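PDB 1PSW: lipopolysaccharide heptosyltransferase 2 from Escherichia coli, which transfers the second heptose of the lipopolysaccharide inner core from ADP-L-glycero-beta-D-manno-heptose to heptosyl-Kdo2-lipid A. Local coordinates for residues 13-18 against 42-47; 82-87 against 95-100; 303-308 against 332-337. All coordinates share one frame; numbering follows the deposited sequence.

Contact 1: 13-18 against 42-47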
# COMPACT_ATOMS: atom_id res chain seq x y z
N ASP A 13 0.06 0.55 4.87
CA ASP A 13 -0.09 -0.35 6.00
C ASP A 13 -1.06 -1.49 5.69
O ASP A 13 -0.81 -2.64 6.05
CB ASP A 13 -0.57 0.42 7.23
CG ASP A 13 0.47 1.41 7.74
OD1 ASP A 13 1.48 1.64 7.04
OD2 ASP A 13 0.27 1.96 8.84
N MSE A 14 -2.16 -1.18 5.01
CA MSE A 14 -3.14 -2.20 4.67
C MSE A 14 -2.51 -3.22 3.72
O MSE A 14 -2.74 -4.42 3.85
CB MSE A 14 -4.36 -1.57 3.99
CG MSE A 14 -5.45 -2.58 3.60
SE MSE A 14 -6.13 -3.62 5.11
CE MSE A 14 -7.10 -2.22 6.02
N MSE A 15 -1.71 -2.75 2.78
CA MSE A 15 -1.06 -3.65 1.85
C MSE A 15 -0.14 -4.57 2.65
O MSE A 15 -0.12 -5.78 2.44
CB MSE A 15 -0.28 -2.83 0.81
CG MSE A 15 0.02 -3.58 -0.51
SE MSE A 15 -1.58 -4.13 -1.47
CE MSE A 15 -1.45 -6.06 -1.23
N MSE A 16 0.62 -4.00 3.59
CA MSE A 16 1.53 -4.80 4.41
C MSE A 16 0.78 -5.82 5.26
O MSE A 16 1.30 -6.90 5.52
CB MSE A 16 2.35 -3.91 5.36
CG MSE A 16 3.19 -2.88 4.68
SE MSE A 16 4.20 -3.67 3.28
CE MSE A 16 5.42 -4.64 4.36
N SER A 17 -0.42 -5.49 5.70
CA SER A 17 -1.18 -6.39 6.55
C SER A 17 -1.54 -7.68 5.81
O SER A 17 -1.87 -8.68 6.44
CB SER A 17 -2.44 -5.72 7.10
OG SER A 17 -3.41 -5.47 6.10
N GLN A 18 -1.46 -7.67 4.49
CA GLN A 18 -1.77 -8.88 3.76
C GLN A 18 -0.80 -9.99 4.16
O GLN A 18 -1.14 -11.16 4.11
CB GLN A 18 -1.70 -8.68 2.24
CG GLN A 18 -2.28 -9.87 1.49
CD GLN A 18 -2.00 -9.84 0.00
OE1 GLN A 18 -2.61 -10.59 -0.77
NE2 GLN A 18 -1.07 -8.99 -0.41
N ARG A 42 -12.45 -1.06 1.68
CA ARG A 42 -13.10 -2.24 1.12
C ARG A 42 -12.61 -2.64 -0.27
O ARG A 42 -12.39 -3.82 -0.53
CB ARG A 42 -14.62 -2.06 1.08
CG ARG A 42 -15.33 -3.25 0.43
CD ARG A 42 -16.40 -3.87 1.32
NE ARG A 42 -16.97 -5.07 0.71
CZ ARG A 42 -18.02 -5.73 1.20
NH1 ARG A 42 -18.62 -5.30 2.30
NH2 ARG A 42 -18.47 -6.81 0.58
N PRO A 43 -12.43 -1.66 -1.18
CA PRO A 43 -11.97 -1.99 -2.53
C PRO A 43 -10.65 -2.76 -2.57
O PRO A 43 -10.51 -3.73 -3.33
CB PRO A 43 -11.86 -0.62 -3.20
CG PRO A 43 -12.95 0.15 -2.53
CD PRO A 43 -12.76 -0.23 -1.08
N LEU A 44 -9.68 -2.35 -1.76
CA LEU A 44 -8.38 -3.01 -1.73
C LEU A 44 -8.50 -4.42 -1.17
O LEU A 44 -7.91 -5.37 -1.69
CB LEU A 44 -7.40 -2.19 -0.89
CG LEU A 44 -5.93 -2.62 -0.93
CD1 LEU A 44 -5.47 -2.70 -2.38
CD2 LEU A 44 -5.09 -1.62 -0.16
N LEU A 45 -9.27 -4.55 -0.09
CA LEU A 45 -9.48 -5.84 0.54
C LEU A 45 -10.13 -6.82 -0.42
O LEU A 45 -9.88 -8.03 -0.35
CB LEU A 45 -10.37 -5.68 1.78
CG LEU A 45 -9.75 -4.91 2.95
CD1 LEU A 45 -10.82 -4.54 3.95
CD2 LEU A 45 -8.66 -5.77 3.60
N SER A 46 -10.97 -6.31 -1.31
CA SER A 46 -11.66 -7.18 -2.26
C SER A 46 -10.66 -7.79 -3.25
O SER A 46 -10.98 -8.76 -3.93
CB SER A 46 -12.74 -6.41 -3.02
OG SER A 46 -12.17 -5.57 -4.02
N ARG A 47 -9.46 -7.23 -3.32
CA ARG A 47 -8.44 -7.75 -4.21
C ARG A 47 -7.57 -8.79 -3.53
O ARG A 47 -6.74 -9.42 -4.19
CB ARG A 47 -7.55 -6.61 -4.75
CG ARG A 47 -8.29 -5.53 -5.53
CD ARG A 47 -9.05 -6.10 -6.72
NE ARG A 47 -8.22 -6.95 -7.58
CZ ARG A 47 -8.63 -7.42 -8.75
NH1 ARG A 47 -9.84 -7.11 -9.21
NH2 ARG A 47 -7.85 -8.21 -9.47

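Contact 2: 82-87 against 95-100. Unlike the reference sequence in segment 95-100: Leu98 (reference Phe).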
# COMPACT_ATOMS: atom_id res chain seq x y z
N ASP A 82 -13.13 -16.48 16.99
CA ASP A 82 -12.24 -17.22 17.87
C ASP A 82 -11.06 -16.34 18.31
O ASP A 82 -10.65 -16.36 19.47
CB ASP A 82 -11.69 -18.45 17.15
CG ASP A 82 -12.76 -19.47 16.83
OD1 ASP A 82 -13.41 -19.97 17.77
OD2 ASP A 82 -12.96 -19.79 15.64
N ARG A 83 -10.53 -15.57 17.37
CA ARG A 83 -9.39 -14.69 17.65
C ARG A 83 -9.58 -13.31 17.05
O ARG A 83 -10.43 -13.10 16.19
CB ARG A 83 -8.10 -15.28 17.08
CG ARG A 83 -7.70 -16.62 17.64
CD ARG A 83 -6.33 -17.02 17.10
NE ARG A 83 -5.77 -18.15 17.82
CZ ARG A 83 -4.51 -18.55 17.70
NH1 ARG A 83 -3.68 -17.91 16.89
NH2 ARG A 83 -4.07 -19.60 18.40
N ALA A 84 -8.78 -12.36 17.52
CA ALA A 84 -8.82 -11.00 17.00
C ALA A 84 -7.41 -10.43 16.98
O ALA A 84 -6.60 -10.71 17.87
CB ALA A 84 -9.73 -10.14 17.87
N TYR A 85 -7.11 -9.65 15.95
CA TYR A 85 -5.80 -9.02 15.80
C TYR A 85 -6.03 -7.53 15.57
O TYR A 85 -6.75 -7.15 14.64
CB TYR A 85 -5.03 -9.62 14.62
CG TYR A 85 -4.63 -11.06 14.80
CD1 TYR A 85 -3.42 -11.40 15.42
CD2 TYR A 85 -5.47 -12.10 14.41
CE1 TYR A 85 -3.07 -12.73 15.64
CE2 TYR A 85 -5.13 -13.43 14.63
CZ TYR A 85 -3.93 -13.74 15.24
OH TYR A 85 -3.60 -15.05 15.48
N VAL A 86 -5.43 -6.70 16.40
CA VAL A 86 -5.57 -5.26 16.27
C VAL A 86 -4.27 -4.71 15.70
O VAL A 86 -3.23 -4.78 16.35
CB VAL A 86 -5.88 -4.60 17.64
CG1 VAL A 86 -6.14 -3.11 17.46
CG2 VAL A 86 -7.08 -5.27 18.28
N LEU A 87 -4.33 -4.17 14.48
CA LEU A 87 -3.14 -3.66 13.80
C LEU A 87 -2.83 -2.19 14.06
O LEU A 87 -1.66 -1.81 14.12
CB LEU A 87 -3.24 -3.95 12.30
CG LEU A 87 -3.42 -5.44 11.98
CD1 LEU A 87 -3.39 -5.68 10.46
CD2 LEU A 87 -2.31 -6.24 12.66
N LEU A 95 -10.93 -1.53 21.13
CA LEU A 95 -12.17 -1.59 21.90
C LEU A 95 -13.18 -2.59 21.34
O LEU A 95 -13.70 -3.44 22.07
CB LEU A 95 -12.81 -0.20 21.98
CG LEU A 95 -12.13 0.78 22.96
CD1 LEU A 95 -12.76 2.16 22.83
CD2 LEU A 95 -12.28 0.24 24.38
N VAL A 96 -13.45 -2.50 20.04
CA VAL A 96 -14.42 -3.39 19.40
C VAL A 96 -14.23 -4.87 19.73
O VAL A 96 -15.18 -5.54 20.13
CB VAL A 96 -14.40 -3.21 17.87
CG1 VAL A 96 -15.23 -4.30 17.20
CG2 VAL A 96 -14.95 -1.85 17.51
N PRO A 97 -13.01 -5.41 19.57
CA PRO A 97 -12.77 -6.83 19.86
C PRO A 97 -13.21 -7.24 21.27
O PRO A 97 -13.70 -8.35 21.48
CB PRO A 97 -11.27 -6.97 19.66
CG PRO A 97 -10.99 -5.99 18.58
CD PRO A 97 -11.79 -4.79 19.03
N LEU A 98 -13.03 -6.34 22.23
CA LEU A 98 -13.41 -6.64 23.60
C LEU A 98 -14.93 -6.71 23.71
O LEU A 98 -15.48 -7.66 24.26
CB LEU A 98 -12.86 -5.57 24.55
CG LEU A 98 -13.13 -5.78 26.05
CD1 LEU A 98 -12.59 -7.13 26.49
CD2 LEU A 98 -12.47 -4.66 26.84
N PHE A 99 -15.62 -5.70 23.18
CA PHE A 99 -17.07 -5.66 23.22
C PHE A 99 -17.68 -6.85 22.49
O PHE A 99 -18.79 -7.29 22.80
CB PHE A 99 -17.60 -4.37 22.59
CG PHE A 99 -17.09 -3.11 23.25
CD1 PHE A 99 -16.94 -3.05 24.64
CD2 PHE A 99 -16.80 -1.98 22.50
CE1 PHE A 99 -16.50 -1.88 25.26
CE2 PHE A 99 -16.37 -0.81 23.11
CZ PHE A 99 -16.22 -0.76 24.49
N ALA A 100 -16.95 -7.38 21.51
CA ALA A 100 -17.41 -8.52 20.73
C ALA A 100 -17.32 -9.81 21.54
O ALA A 100 -17.84 -10.85 21.13
CB ALA A 100 -16.59 -8.65 19.45

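Contact 3: 303-308 against 332-337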
# COMPACT_ATOMS: atom_id res chain seq x y z
N ARG A 303 13.39 -0.41 -7.64
CA ARG A 303 14.68 0.24 -7.49
C ARG A 303 14.39 1.52 -6.71
O ARG A 303 13.38 2.20 -6.94
CB ARG A 303 15.30 0.59 -8.85
CG ARG A 303 15.70 -0.63 -9.68
CD ARG A 303 16.72 -1.50 -8.95
NE ARG A 303 17.21 -2.61 -9.77
CZ ARG A 303 16.53 -3.73 -10.03
NH1 ARG A 303 15.31 -3.90 -9.52
NH2 ARG A 303 17.07 -4.67 -10.78
N VAL A 304 15.27 1.83 -5.77
CA VAL A 304 15.12 3.01 -4.93
C VAL A 304 16.20 4.02 -5.25
O VAL A 304 17.38 3.67 -5.38
CB VAL A 304 15.20 2.65 -3.44
CG1 VAL A 304 15.42 3.91 -2.61
CG2 VAL A 304 13.90 1.95 -2.99
N ILE A 305 15.80 5.27 -5.39
CA ILE A 305 16.75 6.34 -5.65
C ILE A 305 16.68 7.33 -4.50
O ILE A 305 15.61 7.84 -4.17
CB ILE A 305 16.43 7.08 -6.96
CG1 ILE A 305 16.45 6.09 -8.13
CG2 ILE A 305 17.45 8.20 -7.20
CD1 ILE A 305 16.12 6.71 -9.47
N ARG A 306 17.82 7.57 -3.87
CA ARG A 306 17.92 8.52 -2.76
C ARG A 306 19.34 9.07 -2.78
O ARG A 306 20.30 8.31 -2.88
CB ARG A 306 17.66 7.84 -1.41
CG ARG A 306 17.45 8.85 -0.28
CD ARG A 306 17.40 8.21 1.10
NE ARG A 306 17.07 9.19 2.13
CZ ARG A 306 17.30 9.03 3.43
NH1 ARG A 306 17.87 7.91 3.88
NH2 ARG A 306 16.96 9.97 4.30
N LEU A 307 19.46 10.39 -2.71
CA LEU A 307 20.77 11.02 -2.77
C LEU A 307 21.40 11.30 -1.41
O LEU A 307 22.60 11.52 -1.31
CB LEU A 307 20.67 12.32 -3.57
CG LEU A 307 20.10 12.16 -4.99
CD1 LEU A 307 19.99 13.53 -5.64
CD2 LEU A 307 21.00 11.25 -5.81
N ILE A 308 20.58 11.31 -0.36
CA ILE A 308 21.09 11.58 0.98
C ILE A 308 20.96 10.37 1.91
O ILE A 308 20.39 9.35 1.54
CB ILE A 308 20.37 12.79 1.62
CG1 ILE A 308 18.87 12.50 1.73
CG2 ILE A 308 20.60 14.03 0.78
CD1 ILE A 308 18.10 13.53 2.52
N PRO A 332 15.09 14.46 -13.64
CA PRO A 332 14.23 13.60 -14.46
C PRO A 332 15.08 12.67 -15.31
O PRO A 332 14.67 11.55 -15.62
CB PRO A 332 13.45 14.60 -15.30
CG PRO A 332 13.30 15.76 -14.36
CD PRO A 332 14.69 15.87 -13.79
N GLN A 333 16.27 13.13 -15.70
CA GLN A 333 17.17 12.32 -16.52
C GLN A 333 17.68 11.11 -15.74
O GLN A 333 17.79 10.02 -16.29
CB GLN A 333 18.35 13.15 -17.02
CG GLN A 333 19.24 12.41 -18.01
CD GLN A 333 18.46 11.88 -19.21
OE1 GLN A 333 17.78 12.63 -19.92
NE2 GLN A 333 18.54 10.57 -19.43
N ARG A 334 17.99 11.29 -14.46
CA ARG A 334 18.47 10.18 -13.64
C ARG A 334 17.37 9.12 -13.55
O ARG A 334 17.61 7.93 -13.73
CB ARG A 334 18.85 10.66 -12.24
CG ARG A 334 19.27 9.56 -11.28
CD ARG A 334 19.43 10.10 -9.86
NE ARG A 334 20.57 11.01 -9.73
CZ ARG A 334 21.80 10.64 -9.40
NH1 ARG A 334 22.07 9.36 -9.17
NH2 ARG A 334 22.77 11.54 -9.31
N VAL A 335 16.15 9.58 -13.27
CA VAL A 335 14.99 8.70 -13.15
C VAL A 335 14.67 8.01 -14.48
O VAL A 335 14.39 6.81 -14.52
CB VAL A 335 13.75 9.48 -12.66
CG1 VAL A 335 12.52 8.57 -12.57
CG2 VAL A 335 14.03 10.08 -11.28
N LEU A 336 14.73 8.77 -15.56
CA LEU A 336 14.44 8.22 -16.88
C LEU A 336 15.40 7.08 -17.23
O LEU A 336 14.98 6.07 -17.79
CB LEU A 336 14.55 9.32 -17.94
CG LEU A 336 14.34 8.88 -19.39
CD1 LEU A 336 12.94 8.32 -19.58
CD2 LEU A 336 14.57 10.07 -20.32
N GLU A 337 16.67 7.26 -16.90
CA GLU A 337 17.68 6.24 -17.17
C GLU A 337 17.41 4.96 -16.40
O GLU A 337 17.57 3.86 -16.93
CB GLU A 337 19.06 6.77 -16.80
CG GLU A 337 19.69 7.63 -17.88
CD GLU A 337 21.00 8.26 -17.45
OE1 GLU A 337 21.81 7.56 -16.80
OE2 GLU A 337 21.24 9.44 -17.77

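Contact 1: 13-18 against 42-47
The backbone oxygen of Met14, whose side chain meets both Leu44 and Leu45, is gripped twice by Ser17, a residue further along the same helix. Ser17 OG donates to Met14 O at 2.6 Å, with the donor tilted 21° from the carbonyl plane. Ser17 N adds a weak bond to the same Met14 O at 3.2 Å. Tyr21 OH is a further hydrogen-bond partner of the serine hydroxyl, so this group has two partners, both within helix 11-27.

Toward helix 42-45 the contact is wholly apolar. Met14, deposited like Met15 as selenomethionine, holds CG anti to its backbone N (chi1 -180°), then bends at both following torsions. Its CG lies 3.9 Å from Leu44 CD2, the two side chains sliding past each other in opposite directions. Beyond the bend, Met14 SE comes to 3.6 Å from Leu45 CD2, and here the side chains cross at about a right angle. Met15 SE lies 4.2 Å from CD1 of Leu44, the other methyl of that leucine, so the fork of Leu44 is met by two consecutive residues.

Both helices belong to the Rossmann-like N-terminal domain of a GT-B fold: helix 11-27 follows strand 2-6, and helix 42-45 follows strand 32-37. Leu45 also rests on Val51 and Ala54 of the edge strand 51-56. Leu44 touches Leu252 and Val256 of helix 252-260 in the other domain, which places Leu44 at the interface between the domains.

All four touching residues are buried and no hydrogen bond spans the segments. Their cohesion therefore comes from dispersion and burial of methyl groups and selenium, while the nearby serine hydroxyl is satisfied within its own helix.

Contact 2: 82-87 against 95-100
A chi1 of -175° sets Val86 CG1 anti to the backbone N and swings CG2 to the side of that N, anti to the carbonyl carbon, where it meets the ring of Pro97. The two belong to a beta-alpha-beta crossover, strand 83-86, helix 95-99 and strand 104-108, in the parallel Rossmann-like sheet of the N-terminal domain. Strand alternation does the rest: Ala84 and Val86 both direct their CB atoms at the helix, whereas Tyr85 between them points away, to the other face of the sheet, and touches Leu24 of helix 11-27.

Within 95-100, Pro97 alone touches the strand segment. It presents two neighbouring ring carbons to two strand residues, CB to Ala84 and CG to Val86, and its ring crosses the valine side chain at about a right angle. The small side chain of Ala84 is consistent with the close approach, its CA being 6.4 Å from the CA of Pro97. Ile6 of the adjoining strand 2-6 touches both Val86 and Pro97, and Arg105 of strand 104-108 also reaches the proline, so this ring lies over more than one strand.

All three touching residues are buried, and no hydrogen bond runs between the segments. Two matched carbon pairs define the fit: Ala84 CB to Pro97 CB at 4.0 Å, and Val86 CG2 to Pro97 CG, also at 4.0 Å.

Contact 3: 303-308 against 332-337
Leu307 lays its CD2 methyl over one face of the Arg334 guanidinium, 3.7 Å from CZ and above the centre of the flat group. The fit is nearly symmetrical, Leu307 CD2 being almost equally far from all three guanidinium nitrogens, with Arg334 NH2 at 3.9 Å. The planar cation is thus met through its face by a hydrocarbon, an arrangement that leaves the directions of its N-H groups, which lie in its plane, clear of this leucine. The arginine runs out extended from the helix and then turns at chi3 (-68°), while chi4 near -91° rolls the guanidinium so that a face meets Leu307.

Before that turn, the aliphatic part of Arg334 serves Ile305. Its CD lies 3.8 Å from Ile305 CG2, the two side chains being set at a slant to each other. Ile305 lies on strand 302-306, one of the two edge strands of the parallel, Rossmann-like sheet of the C-terminal domain of the GT-B fold, next to 283-287, and 332-347 is the last helix of the chain, packed against it. Thr331, just before the helical segment, accepts a hydrogen bond from Arg334 N through OG1.

Ile305 divides its two branches between neighbouring helical residues. While CG2 goes to Arg334, CG1 stands anti to the carbonyl carbon and continues in an extended line, placing CD1 4.3 Å from Val335 CA and 4.4 Å from Val335 CG2. Ile305 and Val335 are buried, and Val335 continues inward onto Leu286 of strand 283-287 and Leu205 of helix 199-211. Arg334, by contrast, lies exposed at the outer margin, with Leu307, against its guanidinium face, partly exposed.

Contacts 1 and 2 both lie in the N-terminal domain and touch directly: Ser17 CB packs on Leu87 CD1 at 3.5 Å, joining helix 11-27 to the end of the 82-87 segment, with the centres of the two contacts about 18 Å apart. Contact 3 belongs to the C-terminal domain, its centre about 28 Å from that of contact 1. Contacts 2 and 3 lie on opposite sides of the chain's centre, about 43 Å apart between their centres. Contact 1 is the most central, about 7 Å from the chain's centre, near the interdomain cleft where GT-B enzymes generally bind their substrates; contacts 2 and 3 are packing within the separate domains.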